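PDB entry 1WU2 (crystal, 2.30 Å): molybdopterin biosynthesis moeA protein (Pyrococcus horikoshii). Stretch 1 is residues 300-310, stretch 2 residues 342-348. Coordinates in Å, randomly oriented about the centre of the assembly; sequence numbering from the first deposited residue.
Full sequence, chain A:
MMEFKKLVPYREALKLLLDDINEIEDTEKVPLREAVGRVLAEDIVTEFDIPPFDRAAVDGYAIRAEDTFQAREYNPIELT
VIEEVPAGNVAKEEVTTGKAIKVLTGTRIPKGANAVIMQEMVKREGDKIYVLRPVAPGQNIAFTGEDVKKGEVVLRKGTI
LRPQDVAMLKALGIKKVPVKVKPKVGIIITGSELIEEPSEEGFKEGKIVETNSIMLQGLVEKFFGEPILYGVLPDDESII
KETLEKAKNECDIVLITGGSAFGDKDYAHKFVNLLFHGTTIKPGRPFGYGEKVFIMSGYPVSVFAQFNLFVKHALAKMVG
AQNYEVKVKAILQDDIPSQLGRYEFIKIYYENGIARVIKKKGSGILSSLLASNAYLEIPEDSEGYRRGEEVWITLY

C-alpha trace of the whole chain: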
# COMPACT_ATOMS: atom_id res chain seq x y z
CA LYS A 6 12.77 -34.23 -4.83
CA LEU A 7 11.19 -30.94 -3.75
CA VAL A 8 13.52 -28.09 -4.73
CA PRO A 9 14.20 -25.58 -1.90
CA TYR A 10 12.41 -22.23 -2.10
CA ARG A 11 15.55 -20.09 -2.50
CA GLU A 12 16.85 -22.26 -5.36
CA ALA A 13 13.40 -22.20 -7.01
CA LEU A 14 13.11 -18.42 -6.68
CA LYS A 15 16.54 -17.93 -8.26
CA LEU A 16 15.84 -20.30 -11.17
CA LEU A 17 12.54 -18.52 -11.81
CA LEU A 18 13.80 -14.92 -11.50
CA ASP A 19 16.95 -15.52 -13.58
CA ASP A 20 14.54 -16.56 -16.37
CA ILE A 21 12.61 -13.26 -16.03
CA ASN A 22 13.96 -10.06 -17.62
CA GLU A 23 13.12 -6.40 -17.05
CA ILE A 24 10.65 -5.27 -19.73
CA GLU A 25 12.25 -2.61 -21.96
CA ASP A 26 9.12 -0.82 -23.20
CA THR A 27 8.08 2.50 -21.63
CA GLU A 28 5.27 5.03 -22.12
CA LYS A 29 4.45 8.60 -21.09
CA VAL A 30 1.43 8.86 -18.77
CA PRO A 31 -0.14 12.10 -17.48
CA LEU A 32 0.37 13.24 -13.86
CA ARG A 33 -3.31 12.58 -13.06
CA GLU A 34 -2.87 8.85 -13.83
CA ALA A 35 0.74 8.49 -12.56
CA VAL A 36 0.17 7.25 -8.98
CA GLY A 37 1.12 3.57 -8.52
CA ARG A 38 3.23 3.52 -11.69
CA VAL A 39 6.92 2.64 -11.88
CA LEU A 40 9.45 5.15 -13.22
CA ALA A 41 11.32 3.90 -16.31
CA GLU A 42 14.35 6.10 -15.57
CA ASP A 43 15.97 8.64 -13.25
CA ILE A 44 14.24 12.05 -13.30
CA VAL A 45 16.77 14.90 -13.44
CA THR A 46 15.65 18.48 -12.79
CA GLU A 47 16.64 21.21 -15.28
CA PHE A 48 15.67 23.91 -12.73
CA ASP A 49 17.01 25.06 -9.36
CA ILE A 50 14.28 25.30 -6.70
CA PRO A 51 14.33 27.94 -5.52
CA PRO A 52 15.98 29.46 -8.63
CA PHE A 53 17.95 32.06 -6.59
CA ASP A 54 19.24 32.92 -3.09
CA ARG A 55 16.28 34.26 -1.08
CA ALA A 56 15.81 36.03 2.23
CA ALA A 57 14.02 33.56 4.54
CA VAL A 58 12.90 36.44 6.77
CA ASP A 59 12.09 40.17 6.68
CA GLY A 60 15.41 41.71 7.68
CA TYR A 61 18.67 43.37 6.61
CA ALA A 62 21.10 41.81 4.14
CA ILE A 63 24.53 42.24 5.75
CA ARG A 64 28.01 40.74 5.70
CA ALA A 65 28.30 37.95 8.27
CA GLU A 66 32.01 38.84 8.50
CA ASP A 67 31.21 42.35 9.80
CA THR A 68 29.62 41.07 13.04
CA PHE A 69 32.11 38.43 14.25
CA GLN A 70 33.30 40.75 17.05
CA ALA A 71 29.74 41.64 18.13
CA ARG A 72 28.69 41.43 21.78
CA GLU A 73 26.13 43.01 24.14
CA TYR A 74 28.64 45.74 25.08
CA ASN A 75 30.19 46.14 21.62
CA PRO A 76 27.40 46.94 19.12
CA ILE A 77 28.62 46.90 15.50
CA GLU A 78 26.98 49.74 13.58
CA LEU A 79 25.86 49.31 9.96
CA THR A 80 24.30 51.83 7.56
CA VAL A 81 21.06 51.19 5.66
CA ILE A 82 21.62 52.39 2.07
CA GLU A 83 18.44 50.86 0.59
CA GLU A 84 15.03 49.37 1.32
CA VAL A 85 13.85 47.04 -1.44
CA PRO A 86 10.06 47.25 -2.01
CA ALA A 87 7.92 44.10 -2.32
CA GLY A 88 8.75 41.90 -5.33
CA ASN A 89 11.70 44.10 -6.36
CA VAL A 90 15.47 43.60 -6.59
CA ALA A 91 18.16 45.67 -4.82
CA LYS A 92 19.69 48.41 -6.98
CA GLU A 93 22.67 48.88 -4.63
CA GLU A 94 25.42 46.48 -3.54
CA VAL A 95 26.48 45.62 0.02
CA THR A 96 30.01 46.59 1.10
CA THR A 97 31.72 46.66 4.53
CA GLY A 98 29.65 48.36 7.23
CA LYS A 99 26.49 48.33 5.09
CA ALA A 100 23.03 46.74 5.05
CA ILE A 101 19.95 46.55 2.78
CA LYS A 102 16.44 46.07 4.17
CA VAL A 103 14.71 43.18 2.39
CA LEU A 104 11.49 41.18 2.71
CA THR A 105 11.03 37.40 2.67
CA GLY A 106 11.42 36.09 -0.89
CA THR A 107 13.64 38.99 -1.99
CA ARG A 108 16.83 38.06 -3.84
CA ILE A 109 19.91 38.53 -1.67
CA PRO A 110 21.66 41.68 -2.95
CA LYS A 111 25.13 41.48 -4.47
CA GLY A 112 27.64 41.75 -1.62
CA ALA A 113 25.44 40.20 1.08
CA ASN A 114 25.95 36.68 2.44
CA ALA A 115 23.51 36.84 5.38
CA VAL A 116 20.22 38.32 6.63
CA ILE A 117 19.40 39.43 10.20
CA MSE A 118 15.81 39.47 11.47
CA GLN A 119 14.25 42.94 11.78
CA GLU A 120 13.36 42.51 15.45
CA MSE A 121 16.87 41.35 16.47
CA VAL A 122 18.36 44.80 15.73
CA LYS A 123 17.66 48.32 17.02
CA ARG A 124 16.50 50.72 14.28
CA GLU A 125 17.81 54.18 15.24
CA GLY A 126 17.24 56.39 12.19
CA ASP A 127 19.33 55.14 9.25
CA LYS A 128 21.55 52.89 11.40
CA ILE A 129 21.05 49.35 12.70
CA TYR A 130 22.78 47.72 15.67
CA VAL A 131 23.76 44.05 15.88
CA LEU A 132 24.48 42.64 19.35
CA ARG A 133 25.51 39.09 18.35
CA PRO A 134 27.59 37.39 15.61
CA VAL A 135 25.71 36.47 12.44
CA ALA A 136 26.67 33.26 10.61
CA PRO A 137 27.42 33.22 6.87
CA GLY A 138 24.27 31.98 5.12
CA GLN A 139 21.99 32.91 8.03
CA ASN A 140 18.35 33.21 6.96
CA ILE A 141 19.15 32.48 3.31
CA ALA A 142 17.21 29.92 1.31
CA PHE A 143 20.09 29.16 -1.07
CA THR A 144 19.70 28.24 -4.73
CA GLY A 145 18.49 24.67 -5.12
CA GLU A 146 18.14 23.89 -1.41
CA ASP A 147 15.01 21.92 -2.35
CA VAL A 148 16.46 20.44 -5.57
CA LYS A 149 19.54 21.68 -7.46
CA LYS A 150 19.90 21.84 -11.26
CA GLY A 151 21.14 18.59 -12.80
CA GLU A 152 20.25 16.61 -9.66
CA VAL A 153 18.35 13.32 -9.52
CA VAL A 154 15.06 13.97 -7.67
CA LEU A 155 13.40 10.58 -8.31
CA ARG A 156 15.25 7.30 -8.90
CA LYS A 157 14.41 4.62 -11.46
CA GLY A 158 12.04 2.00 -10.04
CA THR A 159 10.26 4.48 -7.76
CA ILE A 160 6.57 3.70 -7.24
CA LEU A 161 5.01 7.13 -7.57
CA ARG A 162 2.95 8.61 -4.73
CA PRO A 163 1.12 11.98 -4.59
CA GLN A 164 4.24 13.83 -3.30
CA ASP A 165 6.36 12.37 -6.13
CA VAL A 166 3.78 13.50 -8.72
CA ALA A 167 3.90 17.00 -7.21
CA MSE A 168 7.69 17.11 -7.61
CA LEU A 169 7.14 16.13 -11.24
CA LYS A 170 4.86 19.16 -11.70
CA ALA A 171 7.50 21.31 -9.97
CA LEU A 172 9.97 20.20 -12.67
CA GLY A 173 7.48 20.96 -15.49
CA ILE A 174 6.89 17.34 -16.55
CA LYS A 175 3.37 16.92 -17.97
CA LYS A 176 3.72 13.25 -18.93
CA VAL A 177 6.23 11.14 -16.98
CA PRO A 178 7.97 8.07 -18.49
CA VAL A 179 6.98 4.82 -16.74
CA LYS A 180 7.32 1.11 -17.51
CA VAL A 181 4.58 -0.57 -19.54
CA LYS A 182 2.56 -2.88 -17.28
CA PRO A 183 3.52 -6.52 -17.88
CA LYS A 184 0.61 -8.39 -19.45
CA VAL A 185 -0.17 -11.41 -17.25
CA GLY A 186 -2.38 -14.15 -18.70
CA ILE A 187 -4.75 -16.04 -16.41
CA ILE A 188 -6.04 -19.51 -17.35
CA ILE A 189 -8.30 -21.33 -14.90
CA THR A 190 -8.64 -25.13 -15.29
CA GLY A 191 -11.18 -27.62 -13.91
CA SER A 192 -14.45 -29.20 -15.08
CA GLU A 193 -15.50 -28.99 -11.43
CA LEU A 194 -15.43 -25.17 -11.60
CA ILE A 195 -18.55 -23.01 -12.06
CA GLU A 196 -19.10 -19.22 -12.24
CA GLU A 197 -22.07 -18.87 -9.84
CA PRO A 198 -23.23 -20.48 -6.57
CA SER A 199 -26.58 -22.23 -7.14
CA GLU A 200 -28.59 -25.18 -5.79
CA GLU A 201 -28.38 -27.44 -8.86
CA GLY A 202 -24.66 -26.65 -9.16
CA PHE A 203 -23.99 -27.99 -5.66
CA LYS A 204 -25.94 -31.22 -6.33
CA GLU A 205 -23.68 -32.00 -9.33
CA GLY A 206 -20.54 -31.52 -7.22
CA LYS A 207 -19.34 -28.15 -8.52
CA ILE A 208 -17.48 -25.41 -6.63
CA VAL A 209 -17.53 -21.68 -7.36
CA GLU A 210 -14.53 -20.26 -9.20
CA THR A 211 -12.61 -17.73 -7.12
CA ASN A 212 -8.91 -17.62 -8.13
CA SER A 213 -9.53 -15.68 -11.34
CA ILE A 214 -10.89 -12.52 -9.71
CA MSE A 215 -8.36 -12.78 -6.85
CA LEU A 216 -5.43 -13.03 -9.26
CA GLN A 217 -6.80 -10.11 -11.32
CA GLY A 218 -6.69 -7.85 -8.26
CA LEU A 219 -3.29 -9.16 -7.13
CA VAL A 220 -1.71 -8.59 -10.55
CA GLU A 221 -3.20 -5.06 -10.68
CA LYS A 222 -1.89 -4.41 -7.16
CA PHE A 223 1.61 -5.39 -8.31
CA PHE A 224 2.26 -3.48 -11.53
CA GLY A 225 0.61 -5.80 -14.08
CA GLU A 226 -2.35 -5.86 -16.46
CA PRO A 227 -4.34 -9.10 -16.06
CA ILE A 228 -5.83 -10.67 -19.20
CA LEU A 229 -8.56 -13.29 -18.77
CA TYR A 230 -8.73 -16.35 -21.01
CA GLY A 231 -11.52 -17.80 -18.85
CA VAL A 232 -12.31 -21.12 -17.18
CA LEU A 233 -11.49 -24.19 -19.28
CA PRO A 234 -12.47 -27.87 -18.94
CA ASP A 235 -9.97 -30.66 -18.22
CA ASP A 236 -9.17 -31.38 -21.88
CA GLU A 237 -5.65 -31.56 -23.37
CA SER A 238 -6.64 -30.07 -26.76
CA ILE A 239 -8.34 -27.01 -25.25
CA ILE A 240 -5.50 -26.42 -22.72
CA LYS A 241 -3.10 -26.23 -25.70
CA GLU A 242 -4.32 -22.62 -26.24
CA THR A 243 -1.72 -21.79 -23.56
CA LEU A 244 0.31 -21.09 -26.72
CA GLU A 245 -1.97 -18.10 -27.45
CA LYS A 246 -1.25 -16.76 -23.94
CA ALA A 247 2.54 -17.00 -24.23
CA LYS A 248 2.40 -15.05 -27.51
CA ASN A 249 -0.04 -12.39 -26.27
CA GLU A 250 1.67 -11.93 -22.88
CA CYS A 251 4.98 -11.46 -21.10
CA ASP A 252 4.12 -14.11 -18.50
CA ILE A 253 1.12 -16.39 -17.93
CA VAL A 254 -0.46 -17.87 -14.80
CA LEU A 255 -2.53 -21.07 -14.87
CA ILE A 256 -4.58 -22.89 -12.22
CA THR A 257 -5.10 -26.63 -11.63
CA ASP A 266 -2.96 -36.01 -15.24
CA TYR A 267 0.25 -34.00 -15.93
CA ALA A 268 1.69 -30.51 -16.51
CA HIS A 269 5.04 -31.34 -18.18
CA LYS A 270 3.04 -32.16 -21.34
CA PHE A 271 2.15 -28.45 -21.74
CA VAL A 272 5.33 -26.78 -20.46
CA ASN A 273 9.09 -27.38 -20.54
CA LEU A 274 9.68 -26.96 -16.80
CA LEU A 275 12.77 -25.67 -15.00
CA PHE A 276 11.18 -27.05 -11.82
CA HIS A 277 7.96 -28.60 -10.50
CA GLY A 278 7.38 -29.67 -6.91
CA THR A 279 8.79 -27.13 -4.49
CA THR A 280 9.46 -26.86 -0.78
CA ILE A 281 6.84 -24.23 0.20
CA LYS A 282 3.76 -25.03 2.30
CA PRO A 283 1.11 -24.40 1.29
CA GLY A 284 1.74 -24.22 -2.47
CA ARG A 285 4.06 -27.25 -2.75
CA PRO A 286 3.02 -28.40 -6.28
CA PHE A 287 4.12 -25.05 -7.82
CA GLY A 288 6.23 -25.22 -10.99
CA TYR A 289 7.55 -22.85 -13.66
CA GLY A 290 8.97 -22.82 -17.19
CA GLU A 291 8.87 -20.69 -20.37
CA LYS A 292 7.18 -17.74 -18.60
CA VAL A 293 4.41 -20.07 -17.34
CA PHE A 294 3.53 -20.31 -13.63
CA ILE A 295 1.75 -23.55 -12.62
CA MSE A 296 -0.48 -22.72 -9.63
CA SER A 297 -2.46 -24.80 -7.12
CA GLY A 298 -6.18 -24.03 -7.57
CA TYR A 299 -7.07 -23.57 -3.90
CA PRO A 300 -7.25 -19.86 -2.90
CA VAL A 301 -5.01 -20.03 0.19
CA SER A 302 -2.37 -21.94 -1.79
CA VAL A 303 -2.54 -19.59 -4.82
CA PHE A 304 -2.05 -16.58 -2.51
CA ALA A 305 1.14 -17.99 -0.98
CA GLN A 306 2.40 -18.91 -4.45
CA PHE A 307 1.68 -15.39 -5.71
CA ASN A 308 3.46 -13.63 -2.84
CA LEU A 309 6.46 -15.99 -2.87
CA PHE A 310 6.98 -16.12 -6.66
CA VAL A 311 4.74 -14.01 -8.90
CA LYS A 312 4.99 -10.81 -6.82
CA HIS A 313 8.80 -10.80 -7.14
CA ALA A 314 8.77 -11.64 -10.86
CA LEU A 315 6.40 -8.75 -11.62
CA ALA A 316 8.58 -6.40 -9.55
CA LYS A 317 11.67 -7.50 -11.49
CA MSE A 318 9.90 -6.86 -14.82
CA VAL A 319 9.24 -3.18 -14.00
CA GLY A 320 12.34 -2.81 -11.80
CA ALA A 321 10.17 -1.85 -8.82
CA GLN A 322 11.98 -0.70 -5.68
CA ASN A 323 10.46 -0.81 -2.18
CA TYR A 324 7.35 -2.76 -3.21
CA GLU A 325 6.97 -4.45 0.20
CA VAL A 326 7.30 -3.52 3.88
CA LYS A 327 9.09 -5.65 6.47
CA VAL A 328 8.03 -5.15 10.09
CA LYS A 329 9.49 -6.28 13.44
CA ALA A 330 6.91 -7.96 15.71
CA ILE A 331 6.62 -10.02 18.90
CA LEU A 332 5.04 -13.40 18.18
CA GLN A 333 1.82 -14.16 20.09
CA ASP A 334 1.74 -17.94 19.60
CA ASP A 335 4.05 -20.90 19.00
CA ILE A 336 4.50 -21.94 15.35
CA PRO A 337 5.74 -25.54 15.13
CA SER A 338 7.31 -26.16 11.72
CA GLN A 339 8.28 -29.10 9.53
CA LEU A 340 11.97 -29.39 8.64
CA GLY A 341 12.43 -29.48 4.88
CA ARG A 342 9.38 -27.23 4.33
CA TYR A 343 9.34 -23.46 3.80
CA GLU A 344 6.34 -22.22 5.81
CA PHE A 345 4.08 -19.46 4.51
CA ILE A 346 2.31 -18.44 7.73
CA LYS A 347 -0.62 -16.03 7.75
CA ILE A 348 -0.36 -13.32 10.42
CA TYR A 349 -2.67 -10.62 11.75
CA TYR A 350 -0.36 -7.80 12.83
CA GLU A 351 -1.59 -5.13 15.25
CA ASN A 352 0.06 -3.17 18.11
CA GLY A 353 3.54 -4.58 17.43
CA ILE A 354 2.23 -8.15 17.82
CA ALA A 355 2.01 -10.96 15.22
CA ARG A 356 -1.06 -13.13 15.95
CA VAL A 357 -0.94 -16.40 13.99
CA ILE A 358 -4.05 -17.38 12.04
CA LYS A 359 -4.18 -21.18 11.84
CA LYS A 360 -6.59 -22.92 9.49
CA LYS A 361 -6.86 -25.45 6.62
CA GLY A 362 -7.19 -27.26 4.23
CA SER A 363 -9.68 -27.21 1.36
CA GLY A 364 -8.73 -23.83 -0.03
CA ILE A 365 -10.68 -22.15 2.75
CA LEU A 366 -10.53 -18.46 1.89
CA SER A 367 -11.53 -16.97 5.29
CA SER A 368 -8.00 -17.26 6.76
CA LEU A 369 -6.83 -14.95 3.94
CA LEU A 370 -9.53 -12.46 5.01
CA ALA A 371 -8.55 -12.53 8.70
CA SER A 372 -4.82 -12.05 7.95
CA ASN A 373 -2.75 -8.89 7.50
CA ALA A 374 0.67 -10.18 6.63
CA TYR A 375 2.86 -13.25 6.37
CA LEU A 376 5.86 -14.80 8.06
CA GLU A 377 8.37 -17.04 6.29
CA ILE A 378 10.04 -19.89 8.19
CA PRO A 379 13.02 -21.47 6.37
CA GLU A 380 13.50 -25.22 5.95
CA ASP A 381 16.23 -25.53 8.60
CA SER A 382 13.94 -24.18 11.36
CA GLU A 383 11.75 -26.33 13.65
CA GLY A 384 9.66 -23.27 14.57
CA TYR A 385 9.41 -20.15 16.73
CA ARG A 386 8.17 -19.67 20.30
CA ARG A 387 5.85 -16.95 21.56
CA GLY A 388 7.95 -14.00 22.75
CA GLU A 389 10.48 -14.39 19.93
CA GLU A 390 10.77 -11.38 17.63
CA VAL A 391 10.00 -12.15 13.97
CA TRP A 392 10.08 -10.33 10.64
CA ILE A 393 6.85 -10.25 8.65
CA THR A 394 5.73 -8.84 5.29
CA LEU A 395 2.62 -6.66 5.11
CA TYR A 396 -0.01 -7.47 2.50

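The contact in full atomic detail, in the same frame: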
# COMPACT_ATOMS: atom_id res chain seq x y z
N PRO A 300 -7.55 -21.28 -3.15
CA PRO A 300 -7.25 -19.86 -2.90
C PRO A 300 -6.10 -19.58 -1.93
O PRO A 300 -5.25 -18.75 -2.24
CB PRO A 300 -8.57 -19.32 -2.33
CG PRO A 300 -9.61 -20.17 -2.93
CD PRO A 300 -9.01 -21.54 -3.06
N VAL A 301 -6.07 -20.26 -0.79
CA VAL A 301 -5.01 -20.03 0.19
C VAL A 301 -3.65 -20.37 -0.41
O VAL A 301 -2.68 -19.64 -0.22
CB VAL A 301 -5.23 -20.85 1.49
CG1 VAL A 301 -4.06 -20.67 2.45
CG2 VAL A 301 -6.55 -20.46 2.16
N SER A 302 -3.59 -21.48 -1.13
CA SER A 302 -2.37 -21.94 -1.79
C SER A 302 -1.91 -21.06 -2.97
O SER A 302 -0.72 -20.89 -3.18
CB SER A 302 -2.55 -23.38 -2.24
OG SER A 302 -1.37 -23.89 -2.83
N VAL A 303 -2.86 -20.51 -3.73
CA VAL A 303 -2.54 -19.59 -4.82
C VAL A 303 -1.96 -18.28 -4.28
O VAL A 303 -1.07 -17.70 -4.89
CB VAL A 303 -3.79 -19.27 -5.69
CG1 VAL A 303 -3.54 -18.08 -6.62
CG2 VAL A 303 -4.20 -20.48 -6.48
N PHE A 304 -2.47 -17.83 -3.14
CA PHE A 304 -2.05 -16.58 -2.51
C PHE A 304 -0.59 -16.66 -2.07
O PHE A 304 0.19 -15.74 -2.31
CB PHE A 304 -2.95 -16.27 -1.31
CG PHE A 304 -2.66 -14.94 -0.65
CD1 PHE A 304 -3.24 -13.77 -1.13
CD2 PHE A 304 -1.84 -14.87 0.47
CE1 PHE A 304 -3.00 -12.55 -0.51
CE2 PHE A 304 -1.59 -13.66 1.09
CZ PHE A 304 -2.17 -12.49 0.60
N ALA A 305 -0.24 -17.76 -1.41
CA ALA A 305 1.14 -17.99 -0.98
C ALA A 305 2.08 -18.12 -2.17
O ALA A 305 3.21 -17.63 -2.14
CB ALA A 305 1.20 -19.24 -0.12
N GLN A 306 1.61 -18.77 -3.23
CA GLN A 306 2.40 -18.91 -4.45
C GLN A 306 2.59 -17.57 -5.16
O GLN A 306 3.62 -17.34 -5.78
CB GLN A 306 1.74 -19.91 -5.40
CG GLN A 306 1.96 -21.36 -4.98
CD GLN A 306 1.11 -22.33 -5.77
OE1 GLN A 306 0.23 -21.93 -6.54
NE2 GLN A 306 1.37 -23.63 -5.59
N PHE A 307 1.59 -16.69 -5.06
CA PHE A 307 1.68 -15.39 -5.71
C PHE A 307 2.68 -14.50 -4.98
O PHE A 307 3.54 -13.89 -5.60
CB PHE A 307 0.31 -14.70 -5.77
CG PHE A 307 0.36 -13.34 -6.42
CD1 PHE A 307 0.16 -13.20 -7.78
CD2 PHE A 307 0.65 -12.22 -5.67
CE1 PHE A 307 0.24 -11.96 -8.38
CE2 PHE A 307 0.73 -10.97 -6.26
CZ PHE A 307 0.52 -10.84 -7.61
N ASN A 308 2.57 -14.45 -3.66
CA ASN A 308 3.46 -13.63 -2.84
C ASN A 308 4.91 -14.10 -2.85
O ASN A 308 5.83 -13.28 -2.81
CB ASN A 308 2.94 -13.56 -1.40
CG ASN A 308 1.82 -12.55 -1.24
OD1 ASN A 308 2.07 -11.35 -1.15
ND2 ASN A 308 0.58 -13.03 -1.21
N LEU A 309 5.12 -15.41 -2.94
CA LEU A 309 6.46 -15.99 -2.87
C LEU A 309 7.16 -16.06 -4.22
O LEU A 309 8.38 -16.16 -4.27
CB LEU A 309 6.41 -17.40 -2.24
CG LEU A 309 6.05 -17.45 -0.75
CD1 LEU A 309 5.78 -18.87 -0.32
CD2 LEU A 309 7.16 -16.86 0.10
N PHE A 310 6.40 -15.98 -5.32
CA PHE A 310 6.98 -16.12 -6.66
C PHE A 310 6.55 -14.98 -7.58
O PHE A 310 7.38 -14.17 -7.99
CB PHE A 310 6.58 -17.46 -7.28
CG PHE A 310 7.27 -18.64 -6.66
CD1 PHE A 310 6.56 -19.57 -5.92
CD2 PHE A 310 8.64 -18.82 -6.82
CE1 PHE A 310 7.21 -20.66 -5.35
CE2 PHE A 310 9.28 -19.91 -6.25
CZ PHE A 310 8.57 -20.83 -5.52
N ARG A 342 10.49 -27.99 4.92
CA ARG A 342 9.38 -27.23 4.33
C ARG A 342 9.45 -25.75 4.69
O ARG A 342 9.62 -25.38 5.85
CB ARG A 342 8.03 -27.81 4.78
CG ARG A 342 7.84 -29.30 4.47
CD ARG A 342 7.89 -29.65 3.00
NE ARG A 342 6.80 -29.02 2.26
CZ ARG A 342 5.55 -29.48 2.20
NH1 ARG A 342 5.19 -30.60 2.82
NH2 ARG A 342 4.65 -28.81 1.49
N TYR A 343 9.30 -24.91 3.66
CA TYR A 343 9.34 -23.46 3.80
C TYR A 343 7.92 -22.97 4.09
O TYR A 343 7.07 -22.97 3.21
CB TYR A 343 9.88 -22.84 2.52
CG TYR A 343 10.32 -21.40 2.64
CD1 TYR A 343 9.42 -20.36 2.42
CD2 TYR A 343 11.63 -21.08 2.95
CE1 TYR A 343 9.82 -19.04 2.52
CE2 TYR A 343 12.04 -19.76 3.06
CZ TYR A 343 11.13 -18.75 2.84
OH TYR A 343 11.53 -17.43 2.95
N GLU A 344 7.69 -22.54 5.33
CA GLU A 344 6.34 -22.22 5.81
C GLU A 344 5.91 -20.81 5.41
O GLU A 344 6.58 -19.84 5.73
CB GLU A 344 6.24 -22.34 7.34
CG GLU A 344 7.02 -23.47 7.99
CD GLU A 344 6.52 -24.85 7.62
OE1 GLU A 344 5.40 -24.95 7.08
OE2 GLU A 344 7.25 -25.82 7.89
N PHE A 345 4.78 -20.72 4.72
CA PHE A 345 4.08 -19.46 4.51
C PHE A 345 2.99 -19.39 5.58
O PHE A 345 2.00 -20.12 5.51
CB PHE A 345 3.49 -19.41 3.10
CG PHE A 345 2.85 -18.09 2.74
CD1 PHE A 345 1.49 -17.89 2.94
CD2 PHE A 345 3.60 -17.07 2.18
CE1 PHE A 345 0.88 -16.69 2.59
CE2 PHE A 345 3.00 -15.86 1.83
CZ PHE A 345 1.64 -15.67 2.04
N ILE A 346 3.19 -18.52 6.56
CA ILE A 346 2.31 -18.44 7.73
C ILE A 346 1.55 -17.13 7.71
O ILE A 346 2.16 -16.06 7.68
CB ILE A 346 3.14 -18.54 9.03
CG1 ILE A 346 3.92 -19.86 9.08
CG2 ILE A 346 2.24 -18.39 10.26
CD1 ILE A 346 3.06 -21.11 8.97
N LYS A 347 0.23 -17.21 7.76
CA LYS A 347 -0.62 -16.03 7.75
C LYS A 347 -0.66 -15.40 9.14
O LYS A 347 -0.85 -16.10 10.13
CB LYS A 347 -2.03 -16.38 7.26
CG LYS A 347 -2.06 -16.88 5.81
CD LYS A 347 -3.30 -17.72 5.52
CE LYS A 347 -3.15 -19.16 6.01
NZ LYS A 347 -2.08 -19.92 5.29
N ILE A 348 -0.48 -14.09 9.19
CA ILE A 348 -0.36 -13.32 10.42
C ILE A 348 -1.36 -12.17 10.42
O ILE A 348 -1.52 -11.51 9.41
CB ILE A 348 1.06 -12.73 10.52
CG1 ILE A 348 2.12 -13.84 10.58
CG2 ILE A 348 1.18 -11.77 11.71
CD1 ILE A 348 2.05 -14.74 11.79

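The ring of Phe345 lies flat against the methyl group of Ala305: Ala305 CB stands 3.6 Å from the centroid of the six ring carbons CG to CZ of Phe345, only 22° off the ring normal, a CH-pi contact over one face. The closest pair, Ala305 CB to Phe345 CD1, is 3.4 Å apart. The backbones are also nearest here, with Ala305 CA and Phe345 CA separated by 6.4 Å, and the ring lies close to the helix at this alanine. Helix 300-310 and strand 343-348 cross at a steep angle, 109° between their N-to-C directions, and their axes approach to 9.8 Å.

Phe345 is the hub of the contact. It has the largest covered area of any residue here, 115 Å², and it touches four helix residues. Its CA-to-CB bond points toward the helix, and chi1 is t (-175°). Around the alanine contact, Phe345 CE1 lies 3.9 Å from Phe304 CD2, Phe345 CD2 lies 3.8 Å from Leu309 CD1, and Phe345 CE2 lies 4.0 Å from Asn308 CB. The two phenylalanine rings do not stack face to face, since Phe345 CE1 meets the Phe304 ring at its edge, near its plane. The CA-to-CB bond of Phe304 points sideways relative to the strand, but the end of its side chain comes nearer to it.

Phe304, Ala305, Asn308 and Leu309 can share one aromatic partner because the three- and four-residue spacings of a helix bring them to the same side. On the strand, alternation does the corresponding work: Tyr343, Phe345 and Lys347 point toward the helix, whereas Glu344 points away. Leu309 bridges two of these strand residues, because its CD2 also reaches Tyr343 CE1 at 4.2 Å. At the other end of the contact, Val301 CG1 packs 3.5 Å from Lys347 NZ, so an aliphatic methyl lies beside the lysine amino group.

No hydrogen bond joins the two stretches; the contact rests on side-chain packing, mostly between apolar side chains, with the Val301 to Lys347 NZ pair an exception, and it buries 344 Å², both sides summed. Asn308 ND2 donates to Phe304 O within its own helix at 3.0 Å, with an N-H...O angle of 154°. That same carbonyl accepts the backbone bond from Asn308 N, also 3.0 Å from Phe304 O, and a weak one from Phe307 N, 3.2 Å from Phe304 O. Tyr343 OH is hydrogen-bonded elsewhere in the structure.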